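Local coordinates for protein PrimPol AEP domain (PP-N190) (Cyanophage S-2L, PDB 6ZP9) that probably synthesises primers and extends DNA as the primase-polymerase (AEP-family) catalytic domain of a phage replication enzyme, at residues A[138-141]-A[142-146]; A[155-158]-A[159-162]; A[76-79]-A[80-83]. All coordinates share one frame; numbering follows the deposited sequence.

Contact 1: residues A[138-141]-A[142-146]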
# COMPACT_ATOMS: atom_id res chain seq x y z
N TRP A 138 3.03 11.08 10.97
CA TRP A 138 2.37 10.11 10.11
C TRP A 138 1.40 9.24 10.90
O TRP A 138 0.28 8.98 10.46
CB TRP A 138 3.41 9.23 9.40
CG TRP A 138 2.77 8.20 8.53
CD1 TRP A 138 2.41 8.35 7.22
CD2 TRP A 138 2.36 6.87 8.91
NE1 TRP A 138 1.81 7.20 6.76
CE2 TRP A 138 1.78 6.28 7.77
CE3 TRP A 138 2.45 6.13 10.09
CZ2 TRP A 138 1.27 4.98 7.79
CZ3 TRP A 138 1.94 4.83 10.11
CH2 TRP A 138 1.36 4.27 8.96
N THR A 139 1.83 8.77 12.08
CA THR A 139 1.00 7.85 12.86
C THR A 139 -0.33 8.50 13.21
O THR A 139 -1.38 7.85 13.13
CB THR A 139 1.74 7.42 14.13
OG1 THR A 139 2.93 6.70 13.79
CG2 THR A 139 0.85 6.53 14.99
N GLU A 140 -0.30 9.79 13.55
CA GLU A 140 -1.53 10.50 13.89
C GLU A 140 -2.42 10.69 12.67
O GLU A 140 -3.63 10.47 12.75
CB GLU A 140 -1.19 11.85 14.52
CG GLU A 140 -2.42 12.71 14.84
CD GLU A 140 -3.25 12.18 16.00
OE1 GLU A 140 -2.83 11.18 16.64
OE2 GLU A 140 -4.33 12.76 16.28
N LEU A 141 -1.84 11.07 11.53
CA LEU A 141 -2.61 11.22 10.30
C LEU A 141 -3.26 9.90 9.90
O LEU A 141 -4.43 9.87 9.49
CB LEU A 141 -1.72 11.72 9.17
CG LEU A 141 -1.27 13.18 9.21
CD1 LEU A 141 -0.16 13.44 8.20
CD2 LEU A 141 -2.45 14.12 8.99
N GLN A 142 -2.51 8.80 9.98
CA GLN A 142 -3.03 7.51 9.55
C GLN A 142 -4.16 7.06 10.47
O GLN A 142 -5.17 6.52 9.99
CB GLN A 142 -1.90 6.48 9.53
CG GLN A 142 -2.29 5.08 9.05
CD GLN A 142 -2.20 4.91 7.54
OE1 GLN A 142 -2.30 5.88 6.79
NE2 GLN A 142 -2.01 3.68 7.09
N ALA A 143 -4.03 7.30 11.77
CA ALA A 143 -5.09 6.94 12.70
C ALA A 143 -6.34 7.76 12.44
O ALA A 143 -7.46 7.22 12.48
CB ALA A 143 -4.60 7.14 14.14
N ARG A 144 -6.19 9.05 12.17
CA ARG A 144 -7.35 9.88 11.88
C ARG A 144 -8.01 9.46 10.58
O ARG A 144 -9.25 9.49 10.47
CB ARG A 144 -6.93 11.35 11.81
CG ARG A 144 -6.48 11.88 13.15
CD ARG A 144 -6.35 13.39 13.07
NE ARG A 144 -5.76 13.96 14.27
CZ ARG A 144 -5.81 15.25 14.59
NH1 ARG A 144 -6.45 16.10 13.78
NH2 ARG A 144 -5.23 15.69 15.70
N LEU A 145 -7.22 9.08 9.58
CA LEU A 145 -7.78 8.61 8.32
C LEU A 145 -8.62 7.35 8.54
O LEU A 145 -9.74 7.23 8.04
CB LEU A 145 -6.66 8.34 7.32
CG LEU A 145 -7.07 7.63 6.02
CD1 LEU A 145 -7.89 8.55 5.14
CD2 LEU A 145 -5.84 7.10 5.27
N ILE A 146 -8.08 6.40 9.31
CA ILE A 146 -8.81 5.17 9.61
C ILE A 146 -10.13 5.48 10.30
O ILE A 146 -11.17 4.90 9.96
CB ILE A 146 -7.94 4.23 10.46
CG1 ILE A 146 -6.76 3.70 9.63
CG2 ILE A 146 -8.79 3.09 11.04
CD1 ILE A 146 -5.65 3.05 10.44
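Trp-138 and Gln-142, one turn apart on helix 135-149, lie side by side and point the same way. The aliphatic part of the glutamine meets the indole face: CB sits 3.9 Å from the centroid of the six-membered ring of Trp-138, only 11° off the ring normal, which makes a CH-pi contact. Farther out the amide stays on the same side, above and just past the rim, with Gln-142 CD 3.5 Å from Trp-138 CZ2 and the amide plane tilted 35° from the ring. Gln-142 reaches this place because CG is anti to the backbone N and the chain then bends at chi2 (87°). Glutamine suits the position because its methylenes cover an aromatic face while its buried amide is satisfied at both ends, OE1 by Phe-89 N and NE2 by Asn-155 O.

On the partly exposed side a salt bridge joins opposite charges one turn apart. Arg-144, extended from CG to NE, turns the edge of its guanidinium to Glu-140, and a single oxygen takes both bonds: NE to OE2 of Glu-140 is 2.7 Å, and NH2 to the same OE2 is 3.1 Å. OE2 lies in the guanidinium plane; both donors come from its anti side, somewhat out of the nearly perpendicular carboxylate plane.

Backbone bonds carry the helix between these pairs. Gln-142 N donates to Trp-138 O at 2.8 Å, and Leu-145 N to Leu-141 O at 2.9 Å; the two intervening amides continue the same i to i+4 pattern.

Around the helix, Trp-138 packs on strand 85-90 and gives its NE1 proton to Ala-87 O. Leu-141 and Arg-144 face helix 188-194, and Leu-141 and Leu-145 reach strand 123-129, so the amphipathic helix is wedged between sheet and C-terminal helix.

Contact 2: residues A[155-158]-A[159-162]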
# COMPACT_ATOMS: atom_id res chain seq x y z
N ASN A 155 -4.20 -1.63 9.56
CA ASN A 155 -3.14 -0.99 8.77
C ASN A 155 -2.72 0.36 9.38
O ASN A 155 -2.85 1.41 8.76
CB ASN A 155 -3.60 -0.80 7.33
CG ASN A 155 -4.09 -2.09 6.69
OD1 ASN A 155 -3.50 -3.16 6.87
ND2 ASN A 155 -5.19 -1.99 5.95
N ARG A 156 -2.23 0.31 10.58
CA ARG A 156 -1.90 1.54 11.25
C ARG A 156 -0.45 1.77 11.65
O ARG A 156 -0.16 2.82 12.13
CB ARG A 156 -2.77 1.62 12.52
CG ARG A 156 -2.43 0.60 13.56
CD ARG A 156 -3.44 0.59 14.70
NE ARG A 156 -3.91 1.94 15.01
CZ ARG A 156 -5.11 2.49 14.76
NH1 ARG A 156 -5.33 3.74 15.15
NH2 ARG A 156 -6.07 1.83 14.17
N ASN A 157 0.41 0.79 11.50
CA ASN A 157 1.79 0.88 11.98
C ASN A 157 2.74 1.31 10.86
O ASN A 157 2.48 1.06 9.68
CB ASN A 157 2.24 -0.47 12.53
CG ASN A 157 2.12 -1.57 11.51
OD1 ASN A 157 1.04 -1.79 10.96
ND2 ASN A 157 3.23 -2.27 11.25
N PRO A 158 3.85 1.97 11.19
CA PRO A 158 4.67 2.56 10.12
C PRO A 158 5.35 1.55 9.20
O PRO A 158 5.68 1.92 8.07
CB PRO A 158 5.70 3.42 10.88
CG PRO A 158 5.66 2.92 12.29
CD PRO A 158 4.28 2.39 12.53
N SER A 159 5.56 0.30 9.62
CA SER A 159 6.13 -0.69 8.71
C SER A 159 5.06 -1.53 8.01
O SER A 159 5.38 -2.61 7.48
CB SER A 159 7.12 -1.59 9.45
OG SER A 159 6.48 -2.37 10.44
N ARG A 160 3.82 -1.07 7.98
CA ARG A 160 2.75 -1.81 7.33
C ARG A 160 3.09 -2.09 5.87
O ARG A 160 3.55 -1.19 5.15
CB ARG A 160 1.44 -1.02 7.41
CG ARG A 160 0.27 -1.63 6.64
CD ARG A 160 -0.01 -3.06 7.04
NE ARG A 160 0.07 -3.25 8.49
CZ ARG A 160 -0.45 -4.29 9.13
NH1 ARG A 160 -0.34 -4.40 10.45
NH2 ARG A 160 -1.10 -5.23 8.45
N VAL A 161 2.89 -3.36 5.43
CA VAL A 161 3.08 -3.73 4.03
C VAL A 161 1.75 -3.63 3.31
O VAL A 161 0.68 -3.81 3.90
CB VAL A 161 3.69 -5.14 3.87
CG1 VAL A 161 5.02 -5.24 4.57
CG2 VAL A 161 2.72 -6.22 4.37
N MET A 162 1.79 -3.35 2.01
CA MET A 162 0.61 -3.26 1.17
C MET A 162 0.85 -4.01 -0.13
O MET A 162 1.98 -4.07 -0.63
CB MET A 162 0.28 -1.78 0.93
CG MET A 162 -0.17 -0.96 2.13
SD MET A 162 -1.78 -1.42 2.76
CE MET A 162 -2.65 -0.50 1.54
O HOH W 1 4.33 1.32 5.72
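A type I beta turn from Asn-157 to Arg-160 reverses the chain just before strand 161-163, and its first and last residues are joined through both backbone and side chains. Arg-160 N donates to Asn-157 O at 3.0 Å, from above the carbonyl plane. Pro-158 suits the second position because its ring holds phi near the value that a type I turn needs there. A water bridges two carbonyls of the turn, donating to Pro-158 O (2.8 Å) and to Arg-160 O (2.7 Å).

The side-chain grip centres on Asn-157 OD1. Arg-160 presents its guanidinium edge, and NE and NH1 each lie 3.0 Å from Asn-157 OD1; the NE bond falls on a lone pair, whereas the NH1 donor is tilted 33° from the carbonyl plane. Amide and guanidinium stand almost perpendicular. Arg-160 curls back because it bends at both chi2 (55°) and chi3 (42°), and Asn-155 CA lies over one face of its guanidinium, toward the rim. There Asn-155 OD1 comes to 3.5 Å from Arg-160 CD, while its ND2 is bonded to Glu-91. An asparagine at the start of the turn can accept from arginine and still donate through ND2, here to Asp-79, the residue that also bonds the hydroxyl of Ser-159.

Beyond the turn, Met-162 pairs with Ile-70 of strand 67-71, Val-161 packs on the same strand, and Pro-158 rests against helix 135-149.

Contact 3: residues A[76-79]-A[80-83]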
# COMPACT_ATOMS: atom_id res chain seq x y z
N GLY A 76 13.22 0.08 6.54
CA GLY A 76 13.39 -1.32 6.92
C GLY A 76 12.05 -2.01 7.05
O GLY A 76 11.05 -1.58 6.48
N ASP A 77 12.05 -3.10 7.82
CA ASP A 77 10.93 -4.04 7.89
C ASP A 77 10.10 -3.92 9.17
O ASP A 77 8.95 -4.39 9.18
CB ASP A 77 11.44 -5.48 7.79
CG ASP A 77 12.04 -5.80 6.45
OD1 ASP A 77 11.59 -5.21 5.45
OD2 ASP A 77 12.97 -6.63 6.40
N SER A 78 10.66 -3.37 10.24
CA SER A 78 9.95 -3.25 11.50
C SER A 78 9.65 -1.78 11.78
O SER A 78 10.26 -0.88 11.20
CB SER A 78 10.76 -3.86 12.65
OG SER A 78 11.97 -3.15 12.87
N ASP A 79 8.70 -1.55 12.70
CA ASP A 79 8.30 -0.18 13.01
C ASP A 79 9.49 0.68 13.44
O ASP A 79 9.62 1.82 12.98
CB ASP A 79 7.22 -0.16 14.09
CG ASP A 79 5.90 -0.73 13.61
OD1 ASP A 79 5.69 -0.81 12.37
OD2 ASP A 79 5.07 -1.08 14.48
N ALA A 80 10.36 0.15 14.30
CA ALA A 80 11.50 0.92 14.79
C ALA A 80 12.47 1.32 13.68
O ALA A 80 13.21 2.30 13.84
CB ALA A 80 12.25 0.13 15.86
N GLU A 81 12.51 0.58 12.57
CA GLU A 81 13.41 0.92 11.48
C GLU A 81 12.84 1.97 10.54
O GLU A 81 13.58 2.44 9.67
CB GLU A 81 13.76 -0.33 10.67
CG GLU A 81 14.56 -1.37 11.42
CD GLU A 81 14.68 -2.65 10.62
OE1 GLU A 81 13.72 -3.45 10.63
OE2 GLU A 81 15.70 -2.85 9.94
N ILE A 82 11.57 2.33 10.66
CA ILE A 82 10.96 3.28 9.74
C ILE A 82 11.27 4.69 10.22
O ILE A 82 11.00 5.04 11.37
CB ILE A 82 9.44 3.06 9.64
CG1 ILE A 82 9.13 1.65 9.12
CG2 ILE A 82 8.81 4.09 8.71
CD1 ILE A 82 9.71 1.36 7.73
N THR A 83 11.84 5.51 9.33
CA THR A 83 12.18 6.88 9.68
C THR A 83 11.26 7.91 9.03
O THR A 83 11.24 9.06 9.48
CB THR A 83 13.64 7.21 9.30
OG1 THR A 83 13.88 6.88 7.92
CG2 THR A 83 14.62 6.42 10.17
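Glu-81 OE1 is gripped by three donors from the residues before it: Ser-78 OG at 2.9 Å, Ser-78 N at 3.1 Å, and, the longest, Asp-77 N at 3.3 Å from Glu-81 OE1. The two serine donors meet it on the anti side, whereas the Asp-77 amide comes from above the carboxylate plane. The bond from Ser-78 N to the Glu-81 carboxylate resembles one half of a capping box at the start of a short 3-10 turn; the reciprocal half is absent, as Ser-78 OG turns to OE1. Glutamate suits the place three residues after Ser-78 because its chain, with CG anti to the carbonyl carbon (chi1 -66°) and extended beyond, brings the carboxylate back to the two amides.

The turn itself is held by two i to i+3 bonds, Glu-81 N to Ser-78 O at 3.0 Å and Ile-82 N to Asp-79 O at 3.1 Å. Gly-76 lies against the glutamate and takes backbone angles (153/-157°) that a side chain would hardly tolerate. The carboxylate of Asp-77 turns elsewhere, to a salt bridge with Arg-34. Ile-82 fills the inner side of the loop, resting on Val-71, and its CD1 lies 3.5 Å from Gly-76 O.

Following the chain from the N terminus, contact 3 comes first and closes a tight turn in the loop between strands 67-71 and 85-90. Contact 1 then lies within helix 135-149, and contact 2 forms the turn that leads from the loop after that helix into strand 161-163. The three are in series, none nested in or crossing another. In space contact 2 is the middle piece: its 155-158 side packs round the Trp-138 indole's outer end, while Ser-159 CB touches the backbone of 76-79. Contacts 1 and 3 do not touch, their centres about 17 Å apart, so contact 2 ties the helix to the remote loop and to the edge of the sheet containing strand 67-71.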